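Local coordinates for protein monomethylamine methyltransferase MtmB1 (Methanosarcina barkeri, PDB 1NTH) that transfers the methyl group of monomethylamine to the corrinoid cofactor of its partner protein MtmC, feeding methanogenesis from methylamine, at residues A[262-267]-A[298-303]; A[45-50]-A[270-275]; A[332-337]-A[351-356]. One frame throughout, in Å; residues are numbered along the deposited sequence. Where two conformers were deposited one is given.

Contact 1 (A[262-267]-A[298-303]); sequences PIFGGY and PVHIRW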
# COMPACT_ATOMS: atom_id res chain seq x y z
N PRO A 262 -38.93 5.24 -8.98
CA PRO A 262 -40.15 5.78 -9.59
C PRO A 262 -41.38 5.43 -8.76
O PRO A 262 -41.49 4.34 -8.21
CB PRO A 262 -40.15 5.14 -10.98
CG PRO A 262 -39.46 3.83 -10.76
CD PRO A 262 -38.31 4.21 -9.84
N ILE A 263 -42.31 6.38 -8.69
CA ILE A 263 -43.51 6.19 -7.89
C ILE A 263 -44.75 5.83 -8.71
O ILE A 263 -45.21 6.62 -9.53
CB ILE A 263 -43.81 7.47 -7.08
CG1 ILE A 263 -42.62 7.80 -6.17
CG2 ILE A 263 -45.07 7.27 -6.24
CD1 ILE A 263 -42.75 9.11 -5.43
N PHE A 264 -45.27 4.63 -8.48
CA PHE A 264 -46.47 4.19 -9.17
C PHE A 264 -47.60 5.06 -8.64
O PHE A 264 -47.79 5.18 -7.43
CB PHE A 264 -46.80 2.73 -8.85
CG PHE A 264 -48.20 2.34 -9.20
CD1 PHE A 264 -48.61 2.30 -10.53
CD2 PHE A 264 -49.14 2.09 -8.21
CE1 PHE A 264 -49.93 2.01 -10.87
CE2 PHE A 264 -50.47 1.80 -8.53
CZ PHE A 264 -50.87 1.76 -9.86
N GLY A 265 -48.36 5.67 -9.55
CA GLY A 265 -49.44 6.54 -9.12
C GLY A 265 -48.90 7.93 -8.85
O GLY A 265 -49.63 8.81 -8.38
N GLY A 266 -47.62 8.12 -9.15
CA GLY A 266 -46.97 9.40 -8.94
C GLY A 266 -47.16 10.35 -10.12
O GLY A 266 -48.16 10.27 -10.83
N TYR A 267 -46.19 11.23 -10.34
CA TYR A 267 -46.29 12.21 -11.42
C TYR A 267 -46.42 11.62 -12.82
O TYR A 267 -47.03 12.23 -13.70
CB TYR A 267 -45.09 13.16 -11.39
CG TYR A 267 -44.93 13.94 -10.11
CD1 TYR A 267 -46.03 14.55 -9.50
CD2 TYR A 267 -43.68 14.10 -9.51
CE1 TYR A 267 -45.89 15.29 -8.32
CE2 TYR A 267 -43.52 14.83 -8.34
CZ TYR A 267 -44.63 15.43 -7.75
OH TYR A 267 -44.46 16.15 -6.59
N PRO A 298 -39.22 0.75 -7.73
CA PRO A 298 -40.56 1.31 -7.94
C PRO A 298 -41.36 1.19 -6.65
O PRO A 298 -41.40 0.12 -6.05
CB PRO A 298 -41.13 0.43 -9.05
CG PRO A 298 -39.90 -0.06 -9.78
CD PRO A 298 -38.97 -0.38 -8.64
N VAL A 299 -41.99 2.28 -6.23
CA VAL A 299 -42.75 2.25 -4.99
C VAL A 299 -44.19 2.71 -5.18
O VAL A 299 -44.47 3.59 -5.99
CB VAL A 299 -42.04 3.12 -3.92
CG1 VAL A 299 -41.95 4.55 -4.39
CG2 VAL A 299 -42.77 3.01 -2.60
N HIS A 300 -45.10 2.10 -4.42
CA HIS A 300 -46.52 2.42 -4.50
C HIS A 300 -46.80 3.73 -3.77
O HIS A 300 -46.47 3.88 -2.59
CB HIS A 300 -47.34 1.28 -3.88
CG HIS A 300 -48.78 1.30 -4.24
ND1 HIS A 300 -49.66 2.26 -3.78
CD2 HIS A 300 -49.51 0.47 -5.03
CE1 HIS A 300 -50.87 2.02 -4.27
NE2 HIS A 300 -50.80 0.94 -5.03
N ILE A 301 -47.41 4.69 -4.46
CA ILE A 301 -47.70 5.99 -3.86
C ILE A 301 -48.45 5.91 -2.54
O ILE A 301 -48.23 6.73 -1.65
CB ILE A 301 -48.48 6.90 -4.84
CG1 ILE A 301 -48.56 8.32 -4.28
CG2 ILE A 301 -49.88 6.34 -5.07
CD1 ILE A 301 -49.08 9.34 -5.26
N ARG A 302 -49.33 4.93 -2.40
CA ARG A 302 -50.11 4.79 -1.17
C ARG A 302 -49.47 3.89 -0.12
O ARG A 302 -49.33 4.28 1.03
CB ARG A 302 -51.51 4.26 -1.48
CG ARG A 302 -52.38 4.12 -0.24
CD ARG A 302 -53.72 3.48 -0.56
NE ARG A 302 -54.57 3.39 0.62
CZ ARG A 302 -55.79 2.85 0.64
NH1 ARG A 302 -56.30 2.33 -0.46
NH2 ARG A 302 -56.48 2.82 1.77
N TRP A 303 -49.09 2.69 -0.53
CA TRP A 303 -48.52 1.72 0.39
C TRP A 303 -47.05 1.92 0.73
O TRP A 303 -46.58 1.44 1.76
CB TRP A 303 -48.74 0.31 -0.17
CG TRP A 303 -50.19 0.04 -0.51
CD1 TRP A 303 -50.68 -0.36 -1.71
CD2 TRP A 303 -51.31 0.16 0.37
NE1 TRP A 303 -52.05 -0.51 -1.64
CE2 TRP A 303 -52.46 -0.20 -0.37
CE3 TRP A 303 -51.46 0.52 1.72
CZ2 TRP A 303 -53.74 -0.21 0.19
CZ3 TRP A 303 -52.74 0.52 2.28
CH2 TRP A 303 -53.86 0.16 1.51
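Ile263 and Phe264 pair with Val299 and His300 as parallel strands, and three backbone bonds zip them together. Val299 N donates to Pro262 O (2.9 Å), Phe264 N to Val299 O (2.8 Å), and Ile301 N to Phe264 O. The prolines at the start, which have no N-H to offer, lie side by side in the tight, buried end, where Pro262 packs on Thr274 and Asp278, and Pro298 on Asp278 and Ile314. The face bearing Phe264 and His300 is partly exposed but packs on helix 309-325 (Glu310, and Ile314 for Phe264). Phe264 CG stands anti to its backbone N (chi1 164°), and the ring turns its edge to the face of His300: CD2 of Phe264 lies 3.6 Å from CD2 of His300, in an offset edge-to-face pair with planes at 61°. Trp303 CD1 covers the other imidazole face, and Arg302 N donates to His300 ND1, which fixes the ring's rotation. On the face of Ile263 and Val299 the packing is aliphatic and likewise partly exposed, CG1 of one being 3.8 Å from CG1 of the other. The exposed Ile301, at the solvent side, crosses Ile263 and lays CD1 3.2 Å from Gly265 O. Gly265, at positive phi in a type II turn, has no CB to collide with Ile301 CG2. Strand 263-264, helix 271-288 and strand 293-300 form a beta-alpha-beta unit of the TIM barrel.

Contact 2 (A[45-50]-A[270-275]); sequences LDFKGE and GIEETT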
# COMPACT_ATOMS: atom_id res chain seq x y z
N LEU A 45 -48.44 0.63 -25.48
CA LEU A 45 -47.96 -0.22 -24.40
C LEU A 45 -49.09 -0.82 -23.57
O LEU A 45 -49.98 -0.11 -23.10
CB LEU A 45 -47.00 0.56 -23.50
CG LEU A 45 -45.79 1.18 -24.20
CD1 LEU A 45 -44.90 1.87 -23.17
CD2 LEU A 45 -45.01 0.10 -24.94
N ASP A 46 -49.03 -2.13 -23.39
CA ASP A 46 -50.02 -2.88 -22.62
C ASP A 46 -49.30 -4.11 -22.08
O ASP A 46 -48.93 -5.00 -22.84
CB ASP A 46 -51.18 -3.32 -23.53
CG ASP A 46 -52.32 -3.95 -22.76
OD1 ASP A 46 -52.12 -4.33 -21.59
OD2 ASP A 46 -53.43 -4.08 -23.33
N PHE A 47 -49.09 -4.15 -20.77
CA PHE A 47 -48.38 -5.26 -20.15
C PHE A 47 -49.25 -6.49 -19.91
O PHE A 47 -48.75 -7.56 -19.54
CB PHE A 47 -47.74 -4.81 -18.84
CG PHE A 47 -46.69 -3.74 -19.01
CD1 PHE A 47 -46.26 -3.35 -20.28
CD2 PHE A 47 -46.12 -3.12 -17.90
CE1 PHE A 47 -45.28 -2.37 -20.44
CE2 PHE A 47 -45.14 -2.14 -18.05
CZ PHE A 47 -44.72 -1.77 -19.31
N LYS A 48 -50.55 -6.34 -20.12
CA LYS A 48 -51.50 -7.44 -19.98
C LYS A 48 -51.35 -8.31 -18.74
O LYS A 48 -51.40 -9.54 -18.82
CB LYS A 48 -51.44 -8.31 -21.24
CG LYS A 48 -51.69 -7.52 -22.52
CD LYS A 48 -51.39 -8.33 -23.76
CE LYS A 48 -51.58 -7.48 -25.01
NZ LYS A 48 -51.20 -8.20 -26.26
N GLY A 49 -51.15 -7.67 -17.59
CA GLY A 49 -51.04 -8.40 -16.34
C GLY A 49 -49.78 -9.22 -16.08
O GLY A 49 -49.69 -9.88 -15.04
N GLU A 50 -48.83 -9.21 -17.00
CA GLU A 50 -47.60 -9.97 -16.81
C GLU A 50 -46.61 -9.24 -15.91
O GLU A 50 -46.49 -8.02 -15.98
CB GLU A 50 -46.91 -10.24 -18.15
CG GLU A 50 -47.59 -11.24 -19.05
CD GLU A 50 -46.66 -11.72 -20.16
OE1 GLU A 50 -46.14 -10.87 -20.91
OE2 GLU A 50 -46.45 -12.95 -20.27
N GLY A 270 -49.85 5.75 -14.23
CA GLY A 270 -49.98 4.33 -13.93
C GLY A 270 -48.80 3.42 -14.21
O GLY A 270 -47.65 3.87 -14.30
N ILE A 271 -49.09 2.13 -14.35
CA ILE A 271 -48.08 1.10 -14.58
C ILE A 271 -47.19 1.33 -15.80
O ILE A 271 -45.98 1.50 -15.66
CB ILE A 271 -48.73 -0.30 -14.70
CG1 ILE A 271 -49.45 -0.65 -13.40
CG2 ILE A 271 -47.66 -1.34 -15.02
CD1 ILE A 271 -50.14 -2.00 -13.42
N GLU A 272 -47.77 1.34 -17.00
CA GLU A 272 -46.96 1.54 -18.19
C GLU A 272 -46.25 2.89 -18.19
O GLU A 272 -45.09 2.99 -18.59
CB GLU A 272 -47.81 1.41 -19.46
CG GLU A 272 -48.25 -0.01 -19.81
CD GLU A 272 -49.45 -0.48 -19.01
OE1 GLU A 272 -50.03 0.33 -18.26
OE2 GLU A 272 -49.81 -1.68 -19.13
N GLU A 273 -46.94 3.93 -17.73
CA GLU A 273 -46.35 5.26 -17.68
C GLU A 273 -45.14 5.31 -16.75
O GLU A 273 -44.11 5.89 -17.10
CB GLU A 273 -47.38 6.29 -17.20
CG GLU A 273 -48.56 6.52 -18.13
CD GLU A 273 -49.71 5.54 -17.90
OE1 GLU A 273 -50.81 5.80 -18.43
OE2 GLU A 273 -49.52 4.53 -17.20
N THR A 274 -45.27 4.71 -15.58
CA THR A 274 -44.19 4.70 -14.61
C THR A 274 -43.02 3.85 -15.11
O THR A 274 -41.86 4.13 -14.80
CB THR A 274 -44.67 4.17 -13.24
OG1 THR A 274 -45.76 4.98 -12.77
CG2 THR A 274 -43.54 4.25 -12.21
N THR A 275 -43.32 2.83 -15.90
CA THR A 275 -42.28 1.96 -16.44
C THR A 275 -41.48 2.71 -17.51
O THR A 275 -40.27 2.53 -17.64
CB THR A 275 -42.88 0.66 -17.02
OG1 THR A 275 -43.72 0.06 -16.04
CG2 THR A 275 -41.76 -0.32 -17.39
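The CA atoms of Leu45 and Glu272 are the nearest such pair, 6.5 Å apart, where an irregular loop meets the first turn of helix 271-288. Asp46 OD1 accepts from Lys48 N in an Asx turn, and a type I' turn from Phe47 to Glu50 follows, with Gly49 suited to its positive phi. Gly270 is the helix N-cap. The one hydrogen bond between the segments runs from Phe47 N to Glu272 OE2 (3.1 Å), nearly straight at 169° and on the anti lone pair of that oxygen.

Glu272 CG, anti to the carbonyl carbon (chi1 -72°), sits over the centre of the Phe47 ring, 3.8 Å from the centroid in a CH-pi contact, and touches Leu45 CB at 3.9 Å; the bend at chi2 then turns CD off toward the Phe47 N-H. The ring meets Thr275 tip to tip, with Phe47 CE2 3.3 Å from Thr275 OG1 near the ring plane; that hydroxyl donates to Ile271 O. Ile271 CG2 adds an apolar contact at Phe47 CD2 (3.7 Å), and Trp317 stacks on the ring. An alanine in place of Phe47 would probably open a gap between Glu272, Thr275 and Trp317 and leave the CG of Glu272 without its aromatic platform. Asp46 OD1 lies 4.3 Å from Glu272 OE2, a proximity of like charges that Lys40, in a weak, long ion pair with Glu272 OE1, may soften. Here the loop joining helices 24-42 and 56-73 packs against the N-terminal turn of an outer helix of the TIM barrel.

Contact 3 (A[332-337]-A[351-356]); sequences NQYYPC and AQSITD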
# COMPACT_ATOMS: atom_id res chain seq x y z
N ASN A 332 -32.33 -4.00 -7.72
CA ASN A 332 -33.60 -3.49 -7.21
C ASN A 332 -33.53 -3.50 -5.69
O ASN A 332 -32.86 -4.35 -5.10
CB ASN A 332 -34.77 -4.35 -7.71
CG ASN A 332 -36.10 -3.61 -7.64
OD1 ASN A 332 -36.14 -2.41 -7.33
ND2 ASN A 332 -37.19 -4.30 -7.94
N GLN A 333 -34.21 -2.54 -5.06
CA GLN A 333 -34.22 -2.39 -3.61
C GLN A 333 -35.55 -2.85 -3.01
O GLN A 333 -36.60 -2.71 -3.63
CB GLN A 333 -33.92 -0.95 -3.22
CG GLN A 333 -34.75 0.09 -3.93
CD GLN A 333 -34.29 1.50 -3.64
OE1 GLN A 333 -34.48 2.02 -2.55
NE2 GLN A 333 -33.65 2.12 -4.62
N TYR A 334 -35.48 -3.39 -1.80
CA TYR A 334 -36.63 -3.98 -1.11
C TYR A 334 -37.27 -3.21 0.06
O TYR A 334 -36.62 -2.97 1.08
CB TYR A 334 -36.22 -5.36 -0.59
CG TYR A 334 -35.90 -6.36 -1.68
CD1 TYR A 334 -34.94 -6.08 -2.66
CD2 TYR A 334 -36.60 -7.57 -1.77
CE1 TYR A 334 -34.70 -6.97 -3.71
CE2 TYR A 334 -36.36 -8.46 -2.80
CZ TYR A 334 -35.42 -8.16 -3.77
OH TYR A 334 -35.23 -9.02 -4.82
N TYR A 335 -38.55 -2.86 -0.10
CA TYR A 335 -39.33 -2.16 0.92
C TYR A 335 -40.65 -2.87 1.22
O TYR A 335 -41.68 -2.50 0.67
CB TYR A 335 -39.63 -0.72 0.50
CG TYR A 335 -38.49 0.24 0.71
CD1 TYR A 335 -37.56 0.49 -0.30
CD2 TYR A 335 -38.36 0.93 1.91
CE1 TYR A 335 -36.54 1.42 -0.12
CE2 TYR A 335 -37.34 1.86 2.10
CZ TYR A 335 -36.43 2.10 1.08
OH TYR A 335 -35.46 3.05 1.26
N PRO A 336 -40.63 -3.90 2.08
CA PRO A 336 -41.87 -4.61 2.40
C PRO A 336 -42.70 -3.77 3.37
O PRO A 336 -42.17 -2.91 4.07
CB PRO A 336 -41.38 -5.89 3.07
CG PRO A 336 -39.96 -6.04 2.58
CD PRO A 336 -39.46 -4.63 2.59
N CYS A 337 -44.01 -4.03 3.42
CA CYS A 337 -44.90 -3.31 4.33
C CYS A 337 -44.75 -3.85 5.74
O CYS A 337 -44.67 -3.09 6.71
CB CYS A 337 -46.36 -3.48 3.90
SG CYS A 337 -46.84 -2.63 2.39
N ALA A 351 -41.66 -12.40 -3.10
CA ALA A 351 -42.29 -12.05 -4.37
C ALA A 351 -41.35 -11.15 -5.17
O ALA A 351 -41.22 -11.31 -6.38
CB ALA A 351 -43.62 -11.35 -4.13
N GLN A 352 -40.70 -10.21 -4.50
CA GLN A 352 -39.80 -9.31 -5.21
C GLN A 352 -38.53 -10.03 -5.66
O GLN A 352 -38.01 -9.74 -6.73
CB GLN A 352 -39.43 -8.10 -4.35
CG GLN A 352 -38.75 -7.02 -5.17
CD GLN A 352 -38.52 -5.75 -4.39
OE1 GLN A 352 -39.25 -5.43 -3.45
NE2 GLN A 352 -37.50 -5.00 -4.80
N SER A 353 -38.04 -10.96 -4.85
CA SER A 353 -36.84 -11.70 -5.21
C SER A 353 -37.12 -12.56 -6.45
O SER A 353 -36.28 -12.69 -7.33
CB SER A 353 -36.39 -12.59 -4.05
OG SER A 353 -35.22 -13.31 -4.40
N ILE A 354 -38.32 -13.13 -6.52
CA ILE A 354 -38.69 -13.94 -7.67
C ILE A 354 -38.72 -13.05 -8.91
O ILE A 354 -38.15 -13.39 -9.95
CB ILE A 354 -40.09 -14.59 -7.47
CG1 ILE A 354 -40.01 -15.65 -6.37
CG2 ILE A 354 -40.58 -15.18 -8.79
CD1 ILE A 354 -41.38 -16.16 -5.92
N THR A 355 -39.38 -11.90 -8.79
CA THR A 355 -39.49 -10.96 -9.89
C THR A 355 -38.14 -10.44 -10.36
O THR A 355 -37.84 -10.44 -11.55
CB THR A 355 -40.36 -9.75 -9.49
OG1 THR A 355 -41.65 -10.22 -9.05
CG2 THR A 355 -40.54 -8.80 -10.66
N ASP A 356 -37.31 -9.99 -9.41
CA ASP A 356 -36.00 -9.45 -9.74
C ASP A 356 -35.07 -10.49 -10.36
O ASP A 356 -34.36 -10.21 -11.33
CB ASP A 356 -35.33 -8.86 -8.49
CG ASP A 356 -36.02 -7.61 -8.00
OD1 ASP A 356 -36.72 -6.95 -8.81
OD2 ASP A 356 -35.86 -7.27 -6.81
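Asn332 CG lies anti to its backbone N (chi1 -159°), as does Gln352 CG (chi1 -168°), which carries each CG toward the other segment. Gln352 continues extended, and its amide lies almost parallel to the Tyr334 ring, planes 8° apart, with NE2 3.5 Å above the ring plane and offset toward the rim. From there NE2 donates to Gln333 O (2.7 Å), approaching from well above the carbonyl plane. Its OE1 accepts from Thr306 OG1, so the two ends of the amide have different partners, which suits glutamine to the place.

Asn332 ND2 gives Asp356 OD1 a straight bond (2.8 Å, 170°), on the syn side of the carboxylate. Tyr334 reaches the same carboxylate tip to tip, its OH 2.7 Å from Asp356 OD2, with ring and carboxylate planes 80° apart. Gln352 NE2 adds a weak bond to OD2. Ser353, packed beside the phenol, turns its OG to Met386 O.

The chemistry implies a buried acid whose charge, if it is ionised, is probably eased by the amide donors of Asn332 and Gln352, tying the barrel strand to its helix through polar groups that are themselves buried.

How the contacts relate
From the N terminus, the loop 45-50 comes first and meets its partner only some 220 residues later, so contact 2 closes the longest loop. Before it closes at 270-275 the chain has passed 262-267, which opens contact 1; that closes at 298-303, after helix 271-288, so contacts 1 and 2 cross. They also touch, Phe264 and Pro262 packing on the helix start. Contact 3 follows in series, closing a short loop from strand 330-333 to helix 343-359. It adjoins contact 1 because strands 293-300 and 330-333 are neighbours in the barrel sheet. Contact 2 anchors an N-terminal loop to the barrel's outside, while contact 1 pairs two barrel strands and contact 3 fastens strand 330-333 to the following helix.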